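Side-chain contacts in arginine kinase (Anthopleura japonica, PDB 4RF6), which catalyses the reversible transfer of a phosphate group from ATP to L-arginine, and carries two phosphagen kinase units in tandem on one chain: residues A[384-389]-A[438-443]; A[393-398]-A[407-412]; A[416-421]-A[554-559]. One frame throughout, in Å; residues are numbered along the deposited sequence.

Contact 1: residues A[384-389]-A[438-443]; sequences SLLRKY and APLFDK
Tyr389 lays one face of its ring on Lys443. CB of Lys443 sits over the middle of that face, 3.6 Å from the ring centroid, a CH-pi contact. Farther along the lysine, CD reaches Tyr389 CD1 at 3.5 Å, so the aliphatic chain crosses the ring obliquely. CG of Lys388 lies over the opposite face, and the ring is sandwiched between two lysine chains. The ammonium does not follow the ring. The Lys443 chain bends at its last torsion (chi4 65°) and NZ turns back to its own helix, where it donates to Pro439 O at 2.8 Å, in the carbonyl plane and on a lone pair. A water donates both to Tyr389 OH at 3.0 Å and to Lys443 O at 2.7 Å, bridging the two segments at the phenol end. The phenol oxygen also bonds to Asp447, which forms a salt bridge with Lys388.

The other side of the contact is apolar. CG of Leu440 stands anti to the backbone N (chi1 179°), and CD1 comes within 3.9 Å of Tyr389 CB. Leu386 CD1 meets Leu440 CD2 more loosely.

The short helix 385-389 thus lies against the start of helix 438-448, with segment axes 10.0 Å apart at 125°. Ile413 of helix 409-418 touches both Leu386 and Leu440.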
loop_
_atom_site.group_PDB
_atom_site.type_symbol
_atom_site.label_atom_id
_atom_site.label_comp_id
_atom_site.label_asym_id
_atom_site.label_seq_id
_atom_site.Cartn_x
_atom_site.Cartn_y
_atom_site.Cartn_z
ATOM N N SER A 384 -17.670 26.573 7.286
ATOM C CA SER A 384 -16.453 26.408 6.494
ATOM C C SER A 384 -16.356 27.494 5.420
ATOM O O SER A 384 -17.372 28.058 5.003
ATOM C CB SER A 384 -16.429 25.032 5.835
ATOM O OG SER A 384 -17.474 24.907 4.888
ATOM N N LEU A 385 -15.136 27.797 4.984
ATOM C CA LEU A 385 -14.935 28.756 3.899
ATOM C C LEU A 385 -15.519 28.196 2.602
ATOM O O LEU A 385 -15.885 28.947 1.693
ATOM C CB LEU A 385 -13.447 29.061 3.715
ATOM C CG LEU A 385 -12.706 29.666 4.907
ATOM C CD1 LEU A 385 -11.223 29.778 4.623
ATOM C CD2 LEU A 385 -13.272 31.028 5.250
ATOM N N LEU A 386 -15.590 26.869 2.525
ATOM C CA LEU A 386 -16.218 26.184 1.402
ATOM C C LEU A 386 -17.659 26.646 1.244
ATOM O O LEU A 386 -18.075 27.068 0.161
ATOM C CB LEU A 386 -16.177 24.668 1.606
ATOM C CG LEU A 386 -16.959 23.837 0.589
ATOM C CD1 LEU A 386 -16.446 24.105 -0.822
ATOM C CD2 LEU A 386 -16.896 22.340 0.915
ATOM N N ARG A 387 -18.417 26.564 2.332
ATOM C CA ARG A 387 -19.814 26.970 2.330
ATOM C C ARG A 387 -19.925 28.461 2.028
ATOM O O ARG A 387 -20.812 28.894 1.290
ATOM C CB ARG A 387 -20.437 26.658 3.694
ATOM C CG ARG A 387 -21.963 26.684 3.740
ATOM C CD ARG A 387 -22.517 28.096 3.867
ATOM N NE ARG A 387 -23.936 28.111 4.200
ATOM C CZ ARG A 387 -24.403 28.289 5.431
ATOM N NH1 ARG A 387 -23.560 28.469 6.441
ATOM N NH2 ARG A 387 -25.709 28.292 5.648
ATOM N N LYS A 388 -19.023 29.241 2.614
ATOM C CA LYS A 388 -19.049 30.691 2.478
ATOM C C LYS A 388 -18.943 31.135 1.022
ATOM O O LYS A 388 -19.605 32.089 0.609
ATOM C CB LYS A 388 -17.920 31.325 3.301
ATOM C CG LYS A 388 -17.928 32.852 3.299
ATOM C CD LYS A 388 -16.869 33.411 4.233
ATOM C CE LYS A 388 -16.946 34.926 4.300
ATOM N NZ LYS A 388 -15.826 35.506 5.094
ATOM N N TYR A 389 -18.130 30.429 0.239
ATOM C CA TYR A 389 -17.791 30.891 -1.109
ATOM C C TYR A 389 -18.350 30.059 -2.269
ATOM O O TYR A 389 -18.483 30.561 -3.389
ATOM C CB TYR A 389 -16.272 31.066 -1.238
ATOM C CG TYR A 389 -15.744 32.184 -0.376
ATOM C CD1 TYR A 389 -16.184 33.488 -0.560
ATOM C CD2 TYR A 389 -14.815 31.937 0.627
ATOM C CE1 TYR A 389 -15.713 34.518 0.224
ATOM C CE2 TYR A 389 -14.337 32.962 1.421
ATOM C CZ TYR A 389 -14.790 34.248 1.213
ATOM O OH TYR A 389 -14.324 35.272 1.996
ATOM N N ALA A 438 -10.000 28.858 -9.746
ATOM C CA ALA A 438 -9.713 30.152 -9.118
ATOM C C ALA A 438 -10.916 30.893 -8.518
ATOM O O ALA A 438 -10.787 31.459 -7.427
ATOM C CB ALA A 438 -8.937 31.075 -10.077
ATOM N N PRO A 439 -12.077 30.918 -9.222
ATOM C CA PRO A 439 -13.217 31.611 -8.614
ATOM C C PRO A 439 -13.537 31.114 -7.206
ATOM O O PRO A 439 -14.089 31.882 -6.414
ATOM C CB PRO A 439 -14.365 31.291 -9.573
ATOM C CG PRO A 439 -13.700 31.201 -10.896
ATOM C CD PRO A 439 -12.376 30.518 -10.612
ATOM N N LEU A 440 -13.181 29.869 -6.893
ATOM C CA LEU A 440 -13.329 29.369 -5.527
ATOM C C LEU A 440 -12.052 29.544 -4.702
ATOM O O LEU A 440 -12.094 30.064 -3.581
ATOM C CB LEU A 440 -13.743 27.892 -5.512
ATOM C CG LEU A 440 -13.875 27.349 -4.084
ATOM C CD1 LEU A 440 -14.962 28.118 -3.358
ATOM C CD2 LEU A 440 -14.150 25.851 -4.030
ATOM N N PHE A 441 -10.923 29.097 -5.255
ATOM C CA PHE A 441 -9.652 29.120 -4.534
ATOM C C PHE A 441 -9.172 30.532 -4.172
ATOM O O PHE A 441 -8.627 30.733 -3.084
ATOM C CB PHE A 441 -8.562 28.377 -5.320
ATOM C CG PHE A 441 -8.568 26.882 -5.116
ATOM C CD1 PHE A 441 -9.300 26.054 -5.961
ATOM C CD2 PHE A 441 -7.825 26.304 -4.087
ATOM C CE1 PHE A 441 -9.308 24.681 -5.781
ATOM C CE2 PHE A 441 -7.823 24.934 -3.898
ATOM C CZ PHE A 441 -8.567 24.118 -4.751
ATOM N N ASP A 442 -9.365 31.503 -5.068
ATOM C CA ASP A 442 -8.930 32.878 -4.790
ATOM C C ASP A 442 -9.585 33.405 -3.523
ATOM O O ASP A 442 -8.938 34.037 -2.687
ATOM C CB ASP A 442 -9.285 33.819 -5.941
ATOM C CG ASP A 442 -8.452 33.581 -7.174
ATOM O OD1 ASP A 442 -7.522 32.749 -7.117
ATOM O OD2 ASP A 442 -8.726 34.244 -8.199
ATOM N N LYS A 443 -10.883 33.144 -3.396
ATOM C CA LYS A 443 -11.659 33.621 -2.257
ATOM C C LYS A 443 -11.221 32.970 -0.947
ATOM O O LYS A 443 -11.187 33.620 0.099
ATOM C CB LYS A 443 -13.156 33.386 -2.496
ATOM C CG LYS A 443 -13.750 34.298 -3.566
ATOM C CD LYS A 443 -15.188 33.922 -3.914
ATOM C CE LYS A 443 -15.720 34.765 -5.080
ATOM N NZ LYS A 443 -14.985 34.504 -6.361
HETATM O O HOH W 1 -12.046 36.179 0.290
#

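Contact 2: residues A[393-398]-A[407-412]; sequences ELFDSL and ISLYDC
Leu409 pushes one methyl, CD2, between Phe395 and Leu398 of the facing helix. CD2 is 3.8 Å from Phe395 CD1 and 4.0 Å from Leu398 CB. This is the tight part of the contact, and all three residues are buried. The two leucines belong to the closest backbone pair, with CA of Leu398 and CA of Leu409 6.6 Å apart. The Leu409 side chain sets off with CG on the far side from its backbone N (chi1 177°), which carries the branched end across to the other segment. Phe395 has the same first torsion (chi1 178°), and its ring reaches over to meet that methyl. The methyl approaches the ring obliquely.

The Tyr410 side is looser. Its CD2 lies near the plane of the Phe395 ring, at the edge, 4.1 Å from Phe395 CE1. The two side chains cross at a slant without stacking. Tyr410 is partly exposed and also touches Pro374 and Arg370. The outer face of helix 392-398 is exposed: Glu393, Asp396 and Ser397 take no part in the contact.

Beyond the apolar patch, the start of helix 409-418 is held by its own polar groups. Ser408 OG accepts from Asp411 N at 3.0 Å. In return, Ser408 N donates to Asp411 OD2 at 2.9 Å, meeting it from above the carboxylate plane. The bond is nearly straight (174°). Asp411 also forms salt bridges with Arg370 and Arg125, so the same carboxylate serves the helix start and two arginines. Leu440 of helix 438-448 extends the apolar patch by touching Leu409. The reciprocal bonds of Ser408 and Asp411 make a capping box, here in the small helical N-terminal domain of a phosphagen kinase unit.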
loop_
_atom_site.group_PDB
_atom_site.type_symbol
_atom_site.label_atom_id
_atom_site.label_comp_id
_atom_site.label_asym_id
_atom_site.label_seq_id
_atom_site.Cartn_x
_atom_site.Cartn_y
_atom_site.Cartn_z
ATOM N N GLU A 393 -24.285 28.832 -8.404
ATOM C CA GLU A 393 -23.906 29.327 -9.727
ATOM C C GLU A 393 -22.436 29.038 -9.998
ATOM O O GLU A 393 -22.066 28.577 -11.082
ATOM C CB GLU A 393 -24.146 30.834 -9.848
ATOM C CG GLU A 393 -25.526 31.299 -9.419
ATOM C CD GLU A 393 -25.645 31.463 -7.915
ATOM O OE1 GLU A 393 -26.718 31.146 -7.366
ATOM O OE2 GLU A 393 -24.666 31.912 -7.285
ATOM N N LEU A 394 -21.602 29.321 -9.001
ATOM C CA LEU A 394 -20.175 29.041 -9.086
ATOM C C LEU A 394 -19.969 27.538 -9.266
ATOM O O LEU A 394 -19.164 27.106 -10.095
ATOM C CB LEU A 394 -19.466 29.541 -7.821
ATOM C CG LEU A 394 -17.943 29.647 -7.768
ATOM C CD1 LEU A 394 -17.535 30.736 -6.796
ATOM C CD2 LEU A 394 -17.313 28.342 -7.340
ATOM N N PHE A 395 -20.705 26.749 -8.486
ATOM C CA PHE A 395 -20.661 25.297 -8.594
ATOM C C PHE A 395 -21.005 24.849 -10.013
ATOM O O PHE A 395 -20.311 24.014 -10.596
ATOM C CB PHE A 395 -21.627 24.656 -7.597
ATOM C CG PHE A 395 -21.668 23.150 -7.676
ATOM C CD1 PHE A 395 -20.617 22.384 -7.183
ATOM C CD2 PHE A 395 -22.760 22.500 -8.235
ATOM C CE1 PHE A 395 -20.652 21.000 -7.252
ATOM C CE2 PHE A 395 -22.803 21.116 -8.306
ATOM C CZ PHE A 395 -21.748 20.364 -7.813
ATOM N N ASP A 396 -22.075 25.415 -10.564
ATOM C CA ASP A 396 -22.515 25.054 -11.905
ATOM C C ASP A 396 -21.494 25.423 -12.986
ATOM O O ASP A 396 -21.284 24.662 -13.934
ATOM C CB ASP A 396 -23.879 25.677 -12.221
ATOM C CG ASP A 396 -25.024 24.952 -11.543
ATOM O OD1 ASP A 396 -26.084 25.584 -11.336
ATOM O OD2 ASP A 396 -24.863 23.756 -11.217
ATOM N N SER A 397 -20.854 26.580 -12.835
ATOM C CA SER A 397 -19.883 27.043 -13.825
ATOM C C SER A 397 -18.592 26.220 -13.825
ATOM O O SER A 397 -17.847 26.230 -14.809
ATOM C CB SER A 397 -19.576 28.537 -13.639
ATOM O OG SER A 397 -19.155 28.827 -12.313
ATOM N N LEU A 398 -18.337 25.496 -12.736
ATOM C CA LEU A 398 -17.068 24.775 -12.579
ATOM C C LEU A 398 -17.177 23.244 -12.500
ATOM O O LEU A 398 -16.200 22.543 -12.767
ATOM C CB LEU A 398 -16.314 25.293 -11.345
ATOM C CG LEU A 398 -15.912 26.774 -11.350
ATOM C CD1 LEU A 398 -15.271 27.170 -10.031
ATOM C CD2 LEU A 398 -14.966 27.071 -12.506
ATOM N N ILE A 407 -8.335 16.191 -12.077
ATOM C CA ILE A 407 -8.917 16.688 -10.831
ATOM C C ILE A 407 -10.178 17.518 -11.088
ATOM O O ILE A 407 -10.150 18.470 -11.870
ATOM C CB ILE A 407 -7.903 17.530 -10.015
ATOM C CG1 ILE A 407 -6.546 16.826 -9.939
ATOM C CG2 ILE A 407 -8.438 17.796 -8.607
ATOM C CD1 ILE A 407 -6.595 15.459 -9.236
ATOM N N SER A 408 -11.279 17.166 -10.425
ATOM C CA SER A 408 -12.509 17.945 -10.555
ATOM C C SER A 408 -12.677 18.913 -9.387
ATOM O O SER A 408 -11.943 18.847 -8.398
ATOM C CB SER A 408 -13.730 17.033 -10.628
ATOM O OG SER A 408 -13.994 16.453 -9.362
ATOM N N LEU A 409 -13.641 19.818 -9.510
ATOM C CA LEU A 409 -13.997 20.696 -8.400
ATOM C C LEU A 409 -14.426 19.867 -7.200
ATOM O O LEU A 409 -14.062 20.168 -6.059
ATOM C CB LEU A 409 -15.141 21.631 -8.790
ATOM C CG LEU A 409 -15.625 22.546 -7.666
ATOM C CD1 LEU A 409 -14.580 23.601 -7.370
ATOM C CD2 LEU A 409 -16.959 23.203 -8.007
ATOM N N TYR A 410 -15.209 18.822 -7.455
ATOM C CA TYR A 410 -15.731 18.014 -6.361
ATOM C C TYR A 410 -14.608 17.274 -5.647
ATOM O O TYR A 410 -14.670 17.090 -4.429
ATOM C CB TYR A 410 -16.811 17.036 -6.834
ATOM C CG TYR A 410 -17.952 16.913 -5.842
ATOM C CD1 TYR A 410 -17.730 16.428 -4.555
ATOM C CD2 TYR A 410 -19.241 17.286 -6.189
ATOM C CE1 TYR A 410 -18.764 16.322 -3.641
ATOM C CE2 TYR A 410 -20.286 17.180 -5.285
ATOM C CZ TYR A 410 -20.040 16.700 -4.016
ATOM O OH TYR A 410 -21.075 16.594 -3.113
ATOM N N ASP A 411 -13.588 16.852 -6.396
ATOM C CA ASP A 411 -12.379 16.309 -5.778
ATOM C C ASP A 411 -11.834 17.305 -4.753
ATOM O O ASP A 411 -11.502 16.936 -3.623
ATOM C CB ASP A 411 -11.294 16.027 -6.831
ATOM C CG ASP A 411 -11.609 14.819 -7.688
ATOM O OD1 ASP A 411 -12.333 13.926 -7.202
ATOM O OD2 ASP A 411 -11.126 14.763 -8.841
ATOM N N CYS A 412 -11.758 18.571 -5.155
ATOM C CA CYS A 412 -11.162 19.606 -4.309
ATOM C C CYS A 412 -11.975 19.906 -3.057
ATOM O O CYS A 412 -11.413 20.182 -1.999
ATOM C CB CYS A 412 -10.966 20.896 -5.104
ATOM S SG CYS A 412 -9.701 20.769 -6.376
#

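Contact 3: residues A[416-421]-A[554-559]; sequences GVENLD and LEAAGV
The backbones come nearest at Glu418 and Ala556, with CA atoms 6.8 Å apart, where the C-terminal ends of helices 409-418 and 552-557 meet. The contact joins the two domains of the second phosphagen kinase unit: the small helical N-terminal domain and the larger catalytic domain, which is built on an antiparallel sheet. Helix 552-557 closes with a Schellman motif. Gly558 has a positive phi (94°), and the turn is completed by the bonds from Val559 N to Leu554 O, at 3.0 Å, and from Gly558 N to Glu555 O.

The side-chain contact is small and centres on one methyl group. CB of Ala556 points at the other segment and fits beside two residues. Glu418 meets it with CB, at 4.1 Å, methylene against methyl. The rest of the glutamate turns off. Its chain bends at chi2 (-62°), and the carboxylate leads away from Ala556 on the exposed side of the contact.

Asn419 is the buried partner. It is the first residue after helix 409-418 to leave helical backbone angles. Its amide is held by bonds to other parts of the protein. ND2 donates to Ser415 O in the last turn of helix 409-418, and OD1 accepts from Arg552. The same arginine, just outside the two segments, forms a salt bridge with Asp421. Both ends of the amide are therefore fixed, and with them its rotation.

Polar bonding between the domains continues beside the methyl, where Ala556 O accepts from Asn414 ND2. Ala556 also touches Ser415. CG of Asn419 lies beside its backbone N (chi1 -58°), which brings the amide nitrogen over to the alanine. There Asn419 ND2 lies 3.6 Å from Ala556 CB.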
loop_
_atom_site.group_PDB
_atom_site.type_symbol
_atom_site.label_atom_id
_atom_site.label_comp_id
_atom_site.label_asym_id
_atom_site.label_seq_id
_atom_site.Cartn_x
_atom_site.Cartn_y
_atom_site.Cartn_z
ATOM N N GLY A 416 -14.386 18.907 2.639
ATOM C CA GLY A 416 -15.252 19.867 3.306
ATOM C C GLY A 416 -16.713 19.467 3.210
ATOM O O GLY A 416 -17.538 19.878 4.032
ATOM N N VAL A 417 -17.034 18.670 2.195
ATOM C CA VAL A 417 -18.378 18.119 2.053
ATOM C C VAL A 417 -18.570 16.925 2.999
ATOM O O VAL A 417 -19.633 16.777 3.611
ATOM C CB VAL A 417 -18.691 17.741 0.587
ATOM C CG1 VAL A 417 -19.992 16.955 0.487
ATOM C CG2 VAL A 417 -18.782 18.990 -0.275
ATOM N N GLU A 418 -17.537 16.091 3.136
ATOM C CA GLU A 418 -17.600 14.944 4.049
ATOM C C GLU A 418 -17.405 15.349 5.510
ATOM O O GLU A 418 -17.972 14.737 6.417
ATOM C CB GLU A 418 -16.573 13.873 3.662
ATOM C CG GLU A 418 -16.879 13.150 2.357
ATOM C CD GLU A 418 -18.189 12.370 2.397
ATOM O OE1 GLU A 418 -18.595 11.924 3.491
ATOM O OE2 GLU A 418 -18.805 12.205 1.324
ATOM N N ASN A 419 -16.594 16.377 5.734
ATOM C CA ASN A 419 -16.360 16.883 7.078
ATOM C C ASN A 419 -16.930 18.293 7.256
ATOM O O ASN A 419 -16.212 19.284 7.117
ATOM C CB ASN A 419 -14.865 16.856 7.410
ATOM C CG ASN A 419 -14.267 15.462 7.308
ATOM O OD1 ASN A 419 -14.336 14.673 8.254
ATOM N ND2 ASN A 419 -13.680 15.150 6.155
ATOM N N LEU A 420 -18.220 18.363 7.581
ATOM C CA LEU A 420 -18.957 19.625 7.695
ATOM C C LEU A 420 -18.305 20.614 8.658
ATOM O O LEU A 420 -18.480 21.829 8.530
ATOM C CB LEU A 420 -20.395 19.352 8.141
ATOM C CG LEU A 420 -21.232 18.410 7.278
ATOM C CD1 LEU A 420 -22.040 17.441 8.129
ATOM C CD2 LEU A 420 -22.154 19.210 6.391
ATOM N N ASP A 421 -17.549 20.086 9.615
ATOM C CA ASP A 421 -16.914 20.901 10.644
ATOM C C ASP A 421 -15.503 21.347 10.259
ATOM O O ASP A 421 -14.722 21.762 11.121
ATOM C CB ASP A 421 -16.851 20.124 11.958
ATOM C CG ASP A 421 -15.778 19.047 11.943
ATOM O OD1 ASP A 421 -15.781 18.208 11.016
ATOM O OD2 ASP A 421 -14.919 19.058 12.851
ATOM N N LEU A 554 -7.684 14.602 5.870
ATOM C CA LEU A 554 -6.761 14.109 4.851
ATOM C C LEU A 554 -7.310 12.884 4.118
ATOM O O LEU A 554 -7.168 12.760 2.896
ATOM C CB LEU A 554 -5.402 13.803 5.486
ATOM C CG LEU A 554 -4.729 15.059 6.041
ATOM C CD1 LEU A 554 -3.381 14.772 6.694
ATOM C CD2 LEU A 554 -4.576 16.084 4.935
ATOM N N GLU A 555 -7.930 11.977 4.866
ATOM C CA GLU A 555 -8.560 10.801 4.274
ATOM C C GLU A 555 -9.559 11.192 3.191
ATOM O O GLU A 555 -9.537 10.650 2.079
ATOM C CB GLU A 555 -9.249 9.960 5.356
ATOM C CG GLU A 555 -10.000 8.748 4.811
ATOM C CD GLU A 555 -9.079 7.688 4.222
ATOM O OE1 GLU A 555 -7.951 7.520 4.729
ATOM O OE2 GLU A 555 -9.492 7.021 3.251
ATOM N N ALA A 556 -10.428 12.151 3.501
ATOM C CA ALA A 556 -11.469 12.545 2.551
ATOM C C ALA A 556 -10.904 13.373 1.392
ATOM O O ALA A 556 -11.520 13.483 0.333
ATOM C CB ALA A 556 -12.582 13.296 3.261
ATOM N N ALA A 557 -9.732 13.962 1.604
ATOM C CA ALA A 557 -9.085 14.774 0.580
ATOM C C ALA A 557 -8.352 13.897 -0.430
ATOM O O ALA A 557 -7.932 14.374 -1.483
ATOM C CB ALA A 557 -8.116 15.755 1.223
ATOM N N GLY A 558 -8.173 12.622 -0.096
ATOM C CA GLY A 558 -7.481 11.700 -0.983
ATOM C C GLY A 558 -5.999 11.590 -0.679
ATOM O O GLY A 558 -5.233 11.002 -1.450
ATOM N N VAL A 559 -5.597 12.160 0.451
ATOM C CA VAL A 559 -4.188 12.227 0.848
ATOM C C VAL A 559 -3.626 10.881 1.339
ATOM O O VAL A 559 -2.430 10.603 1.188
ATOM C CB VAL A 559 -3.990 13.344 1.903
ATOM C CG1 VAL A 559 -2.603 13.294 2.525
ATOM C CG2 VAL A 559 -4.231 14.710 1.270
#

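In the fold
Following the chain from the N terminus, helix 385-389 opens contact 1 and helix 392-398 comes next. Contact 2 then closes a short loop between 393-398 and 407-412. It is nested inside the longer loop that contact 1 closes at 438-443. Contact 3 starts at 416-421, still inside that longer loop, and closes only at 554-559, so it crosses contact 1. Contacts 2 and 3 are in series and share helix 409-418. Contacts 1 and 2 also touch each other through Leu394 and Leu440. Together these two bind the helices of the small domain, and contact 3 ties that domain to the catalytic one.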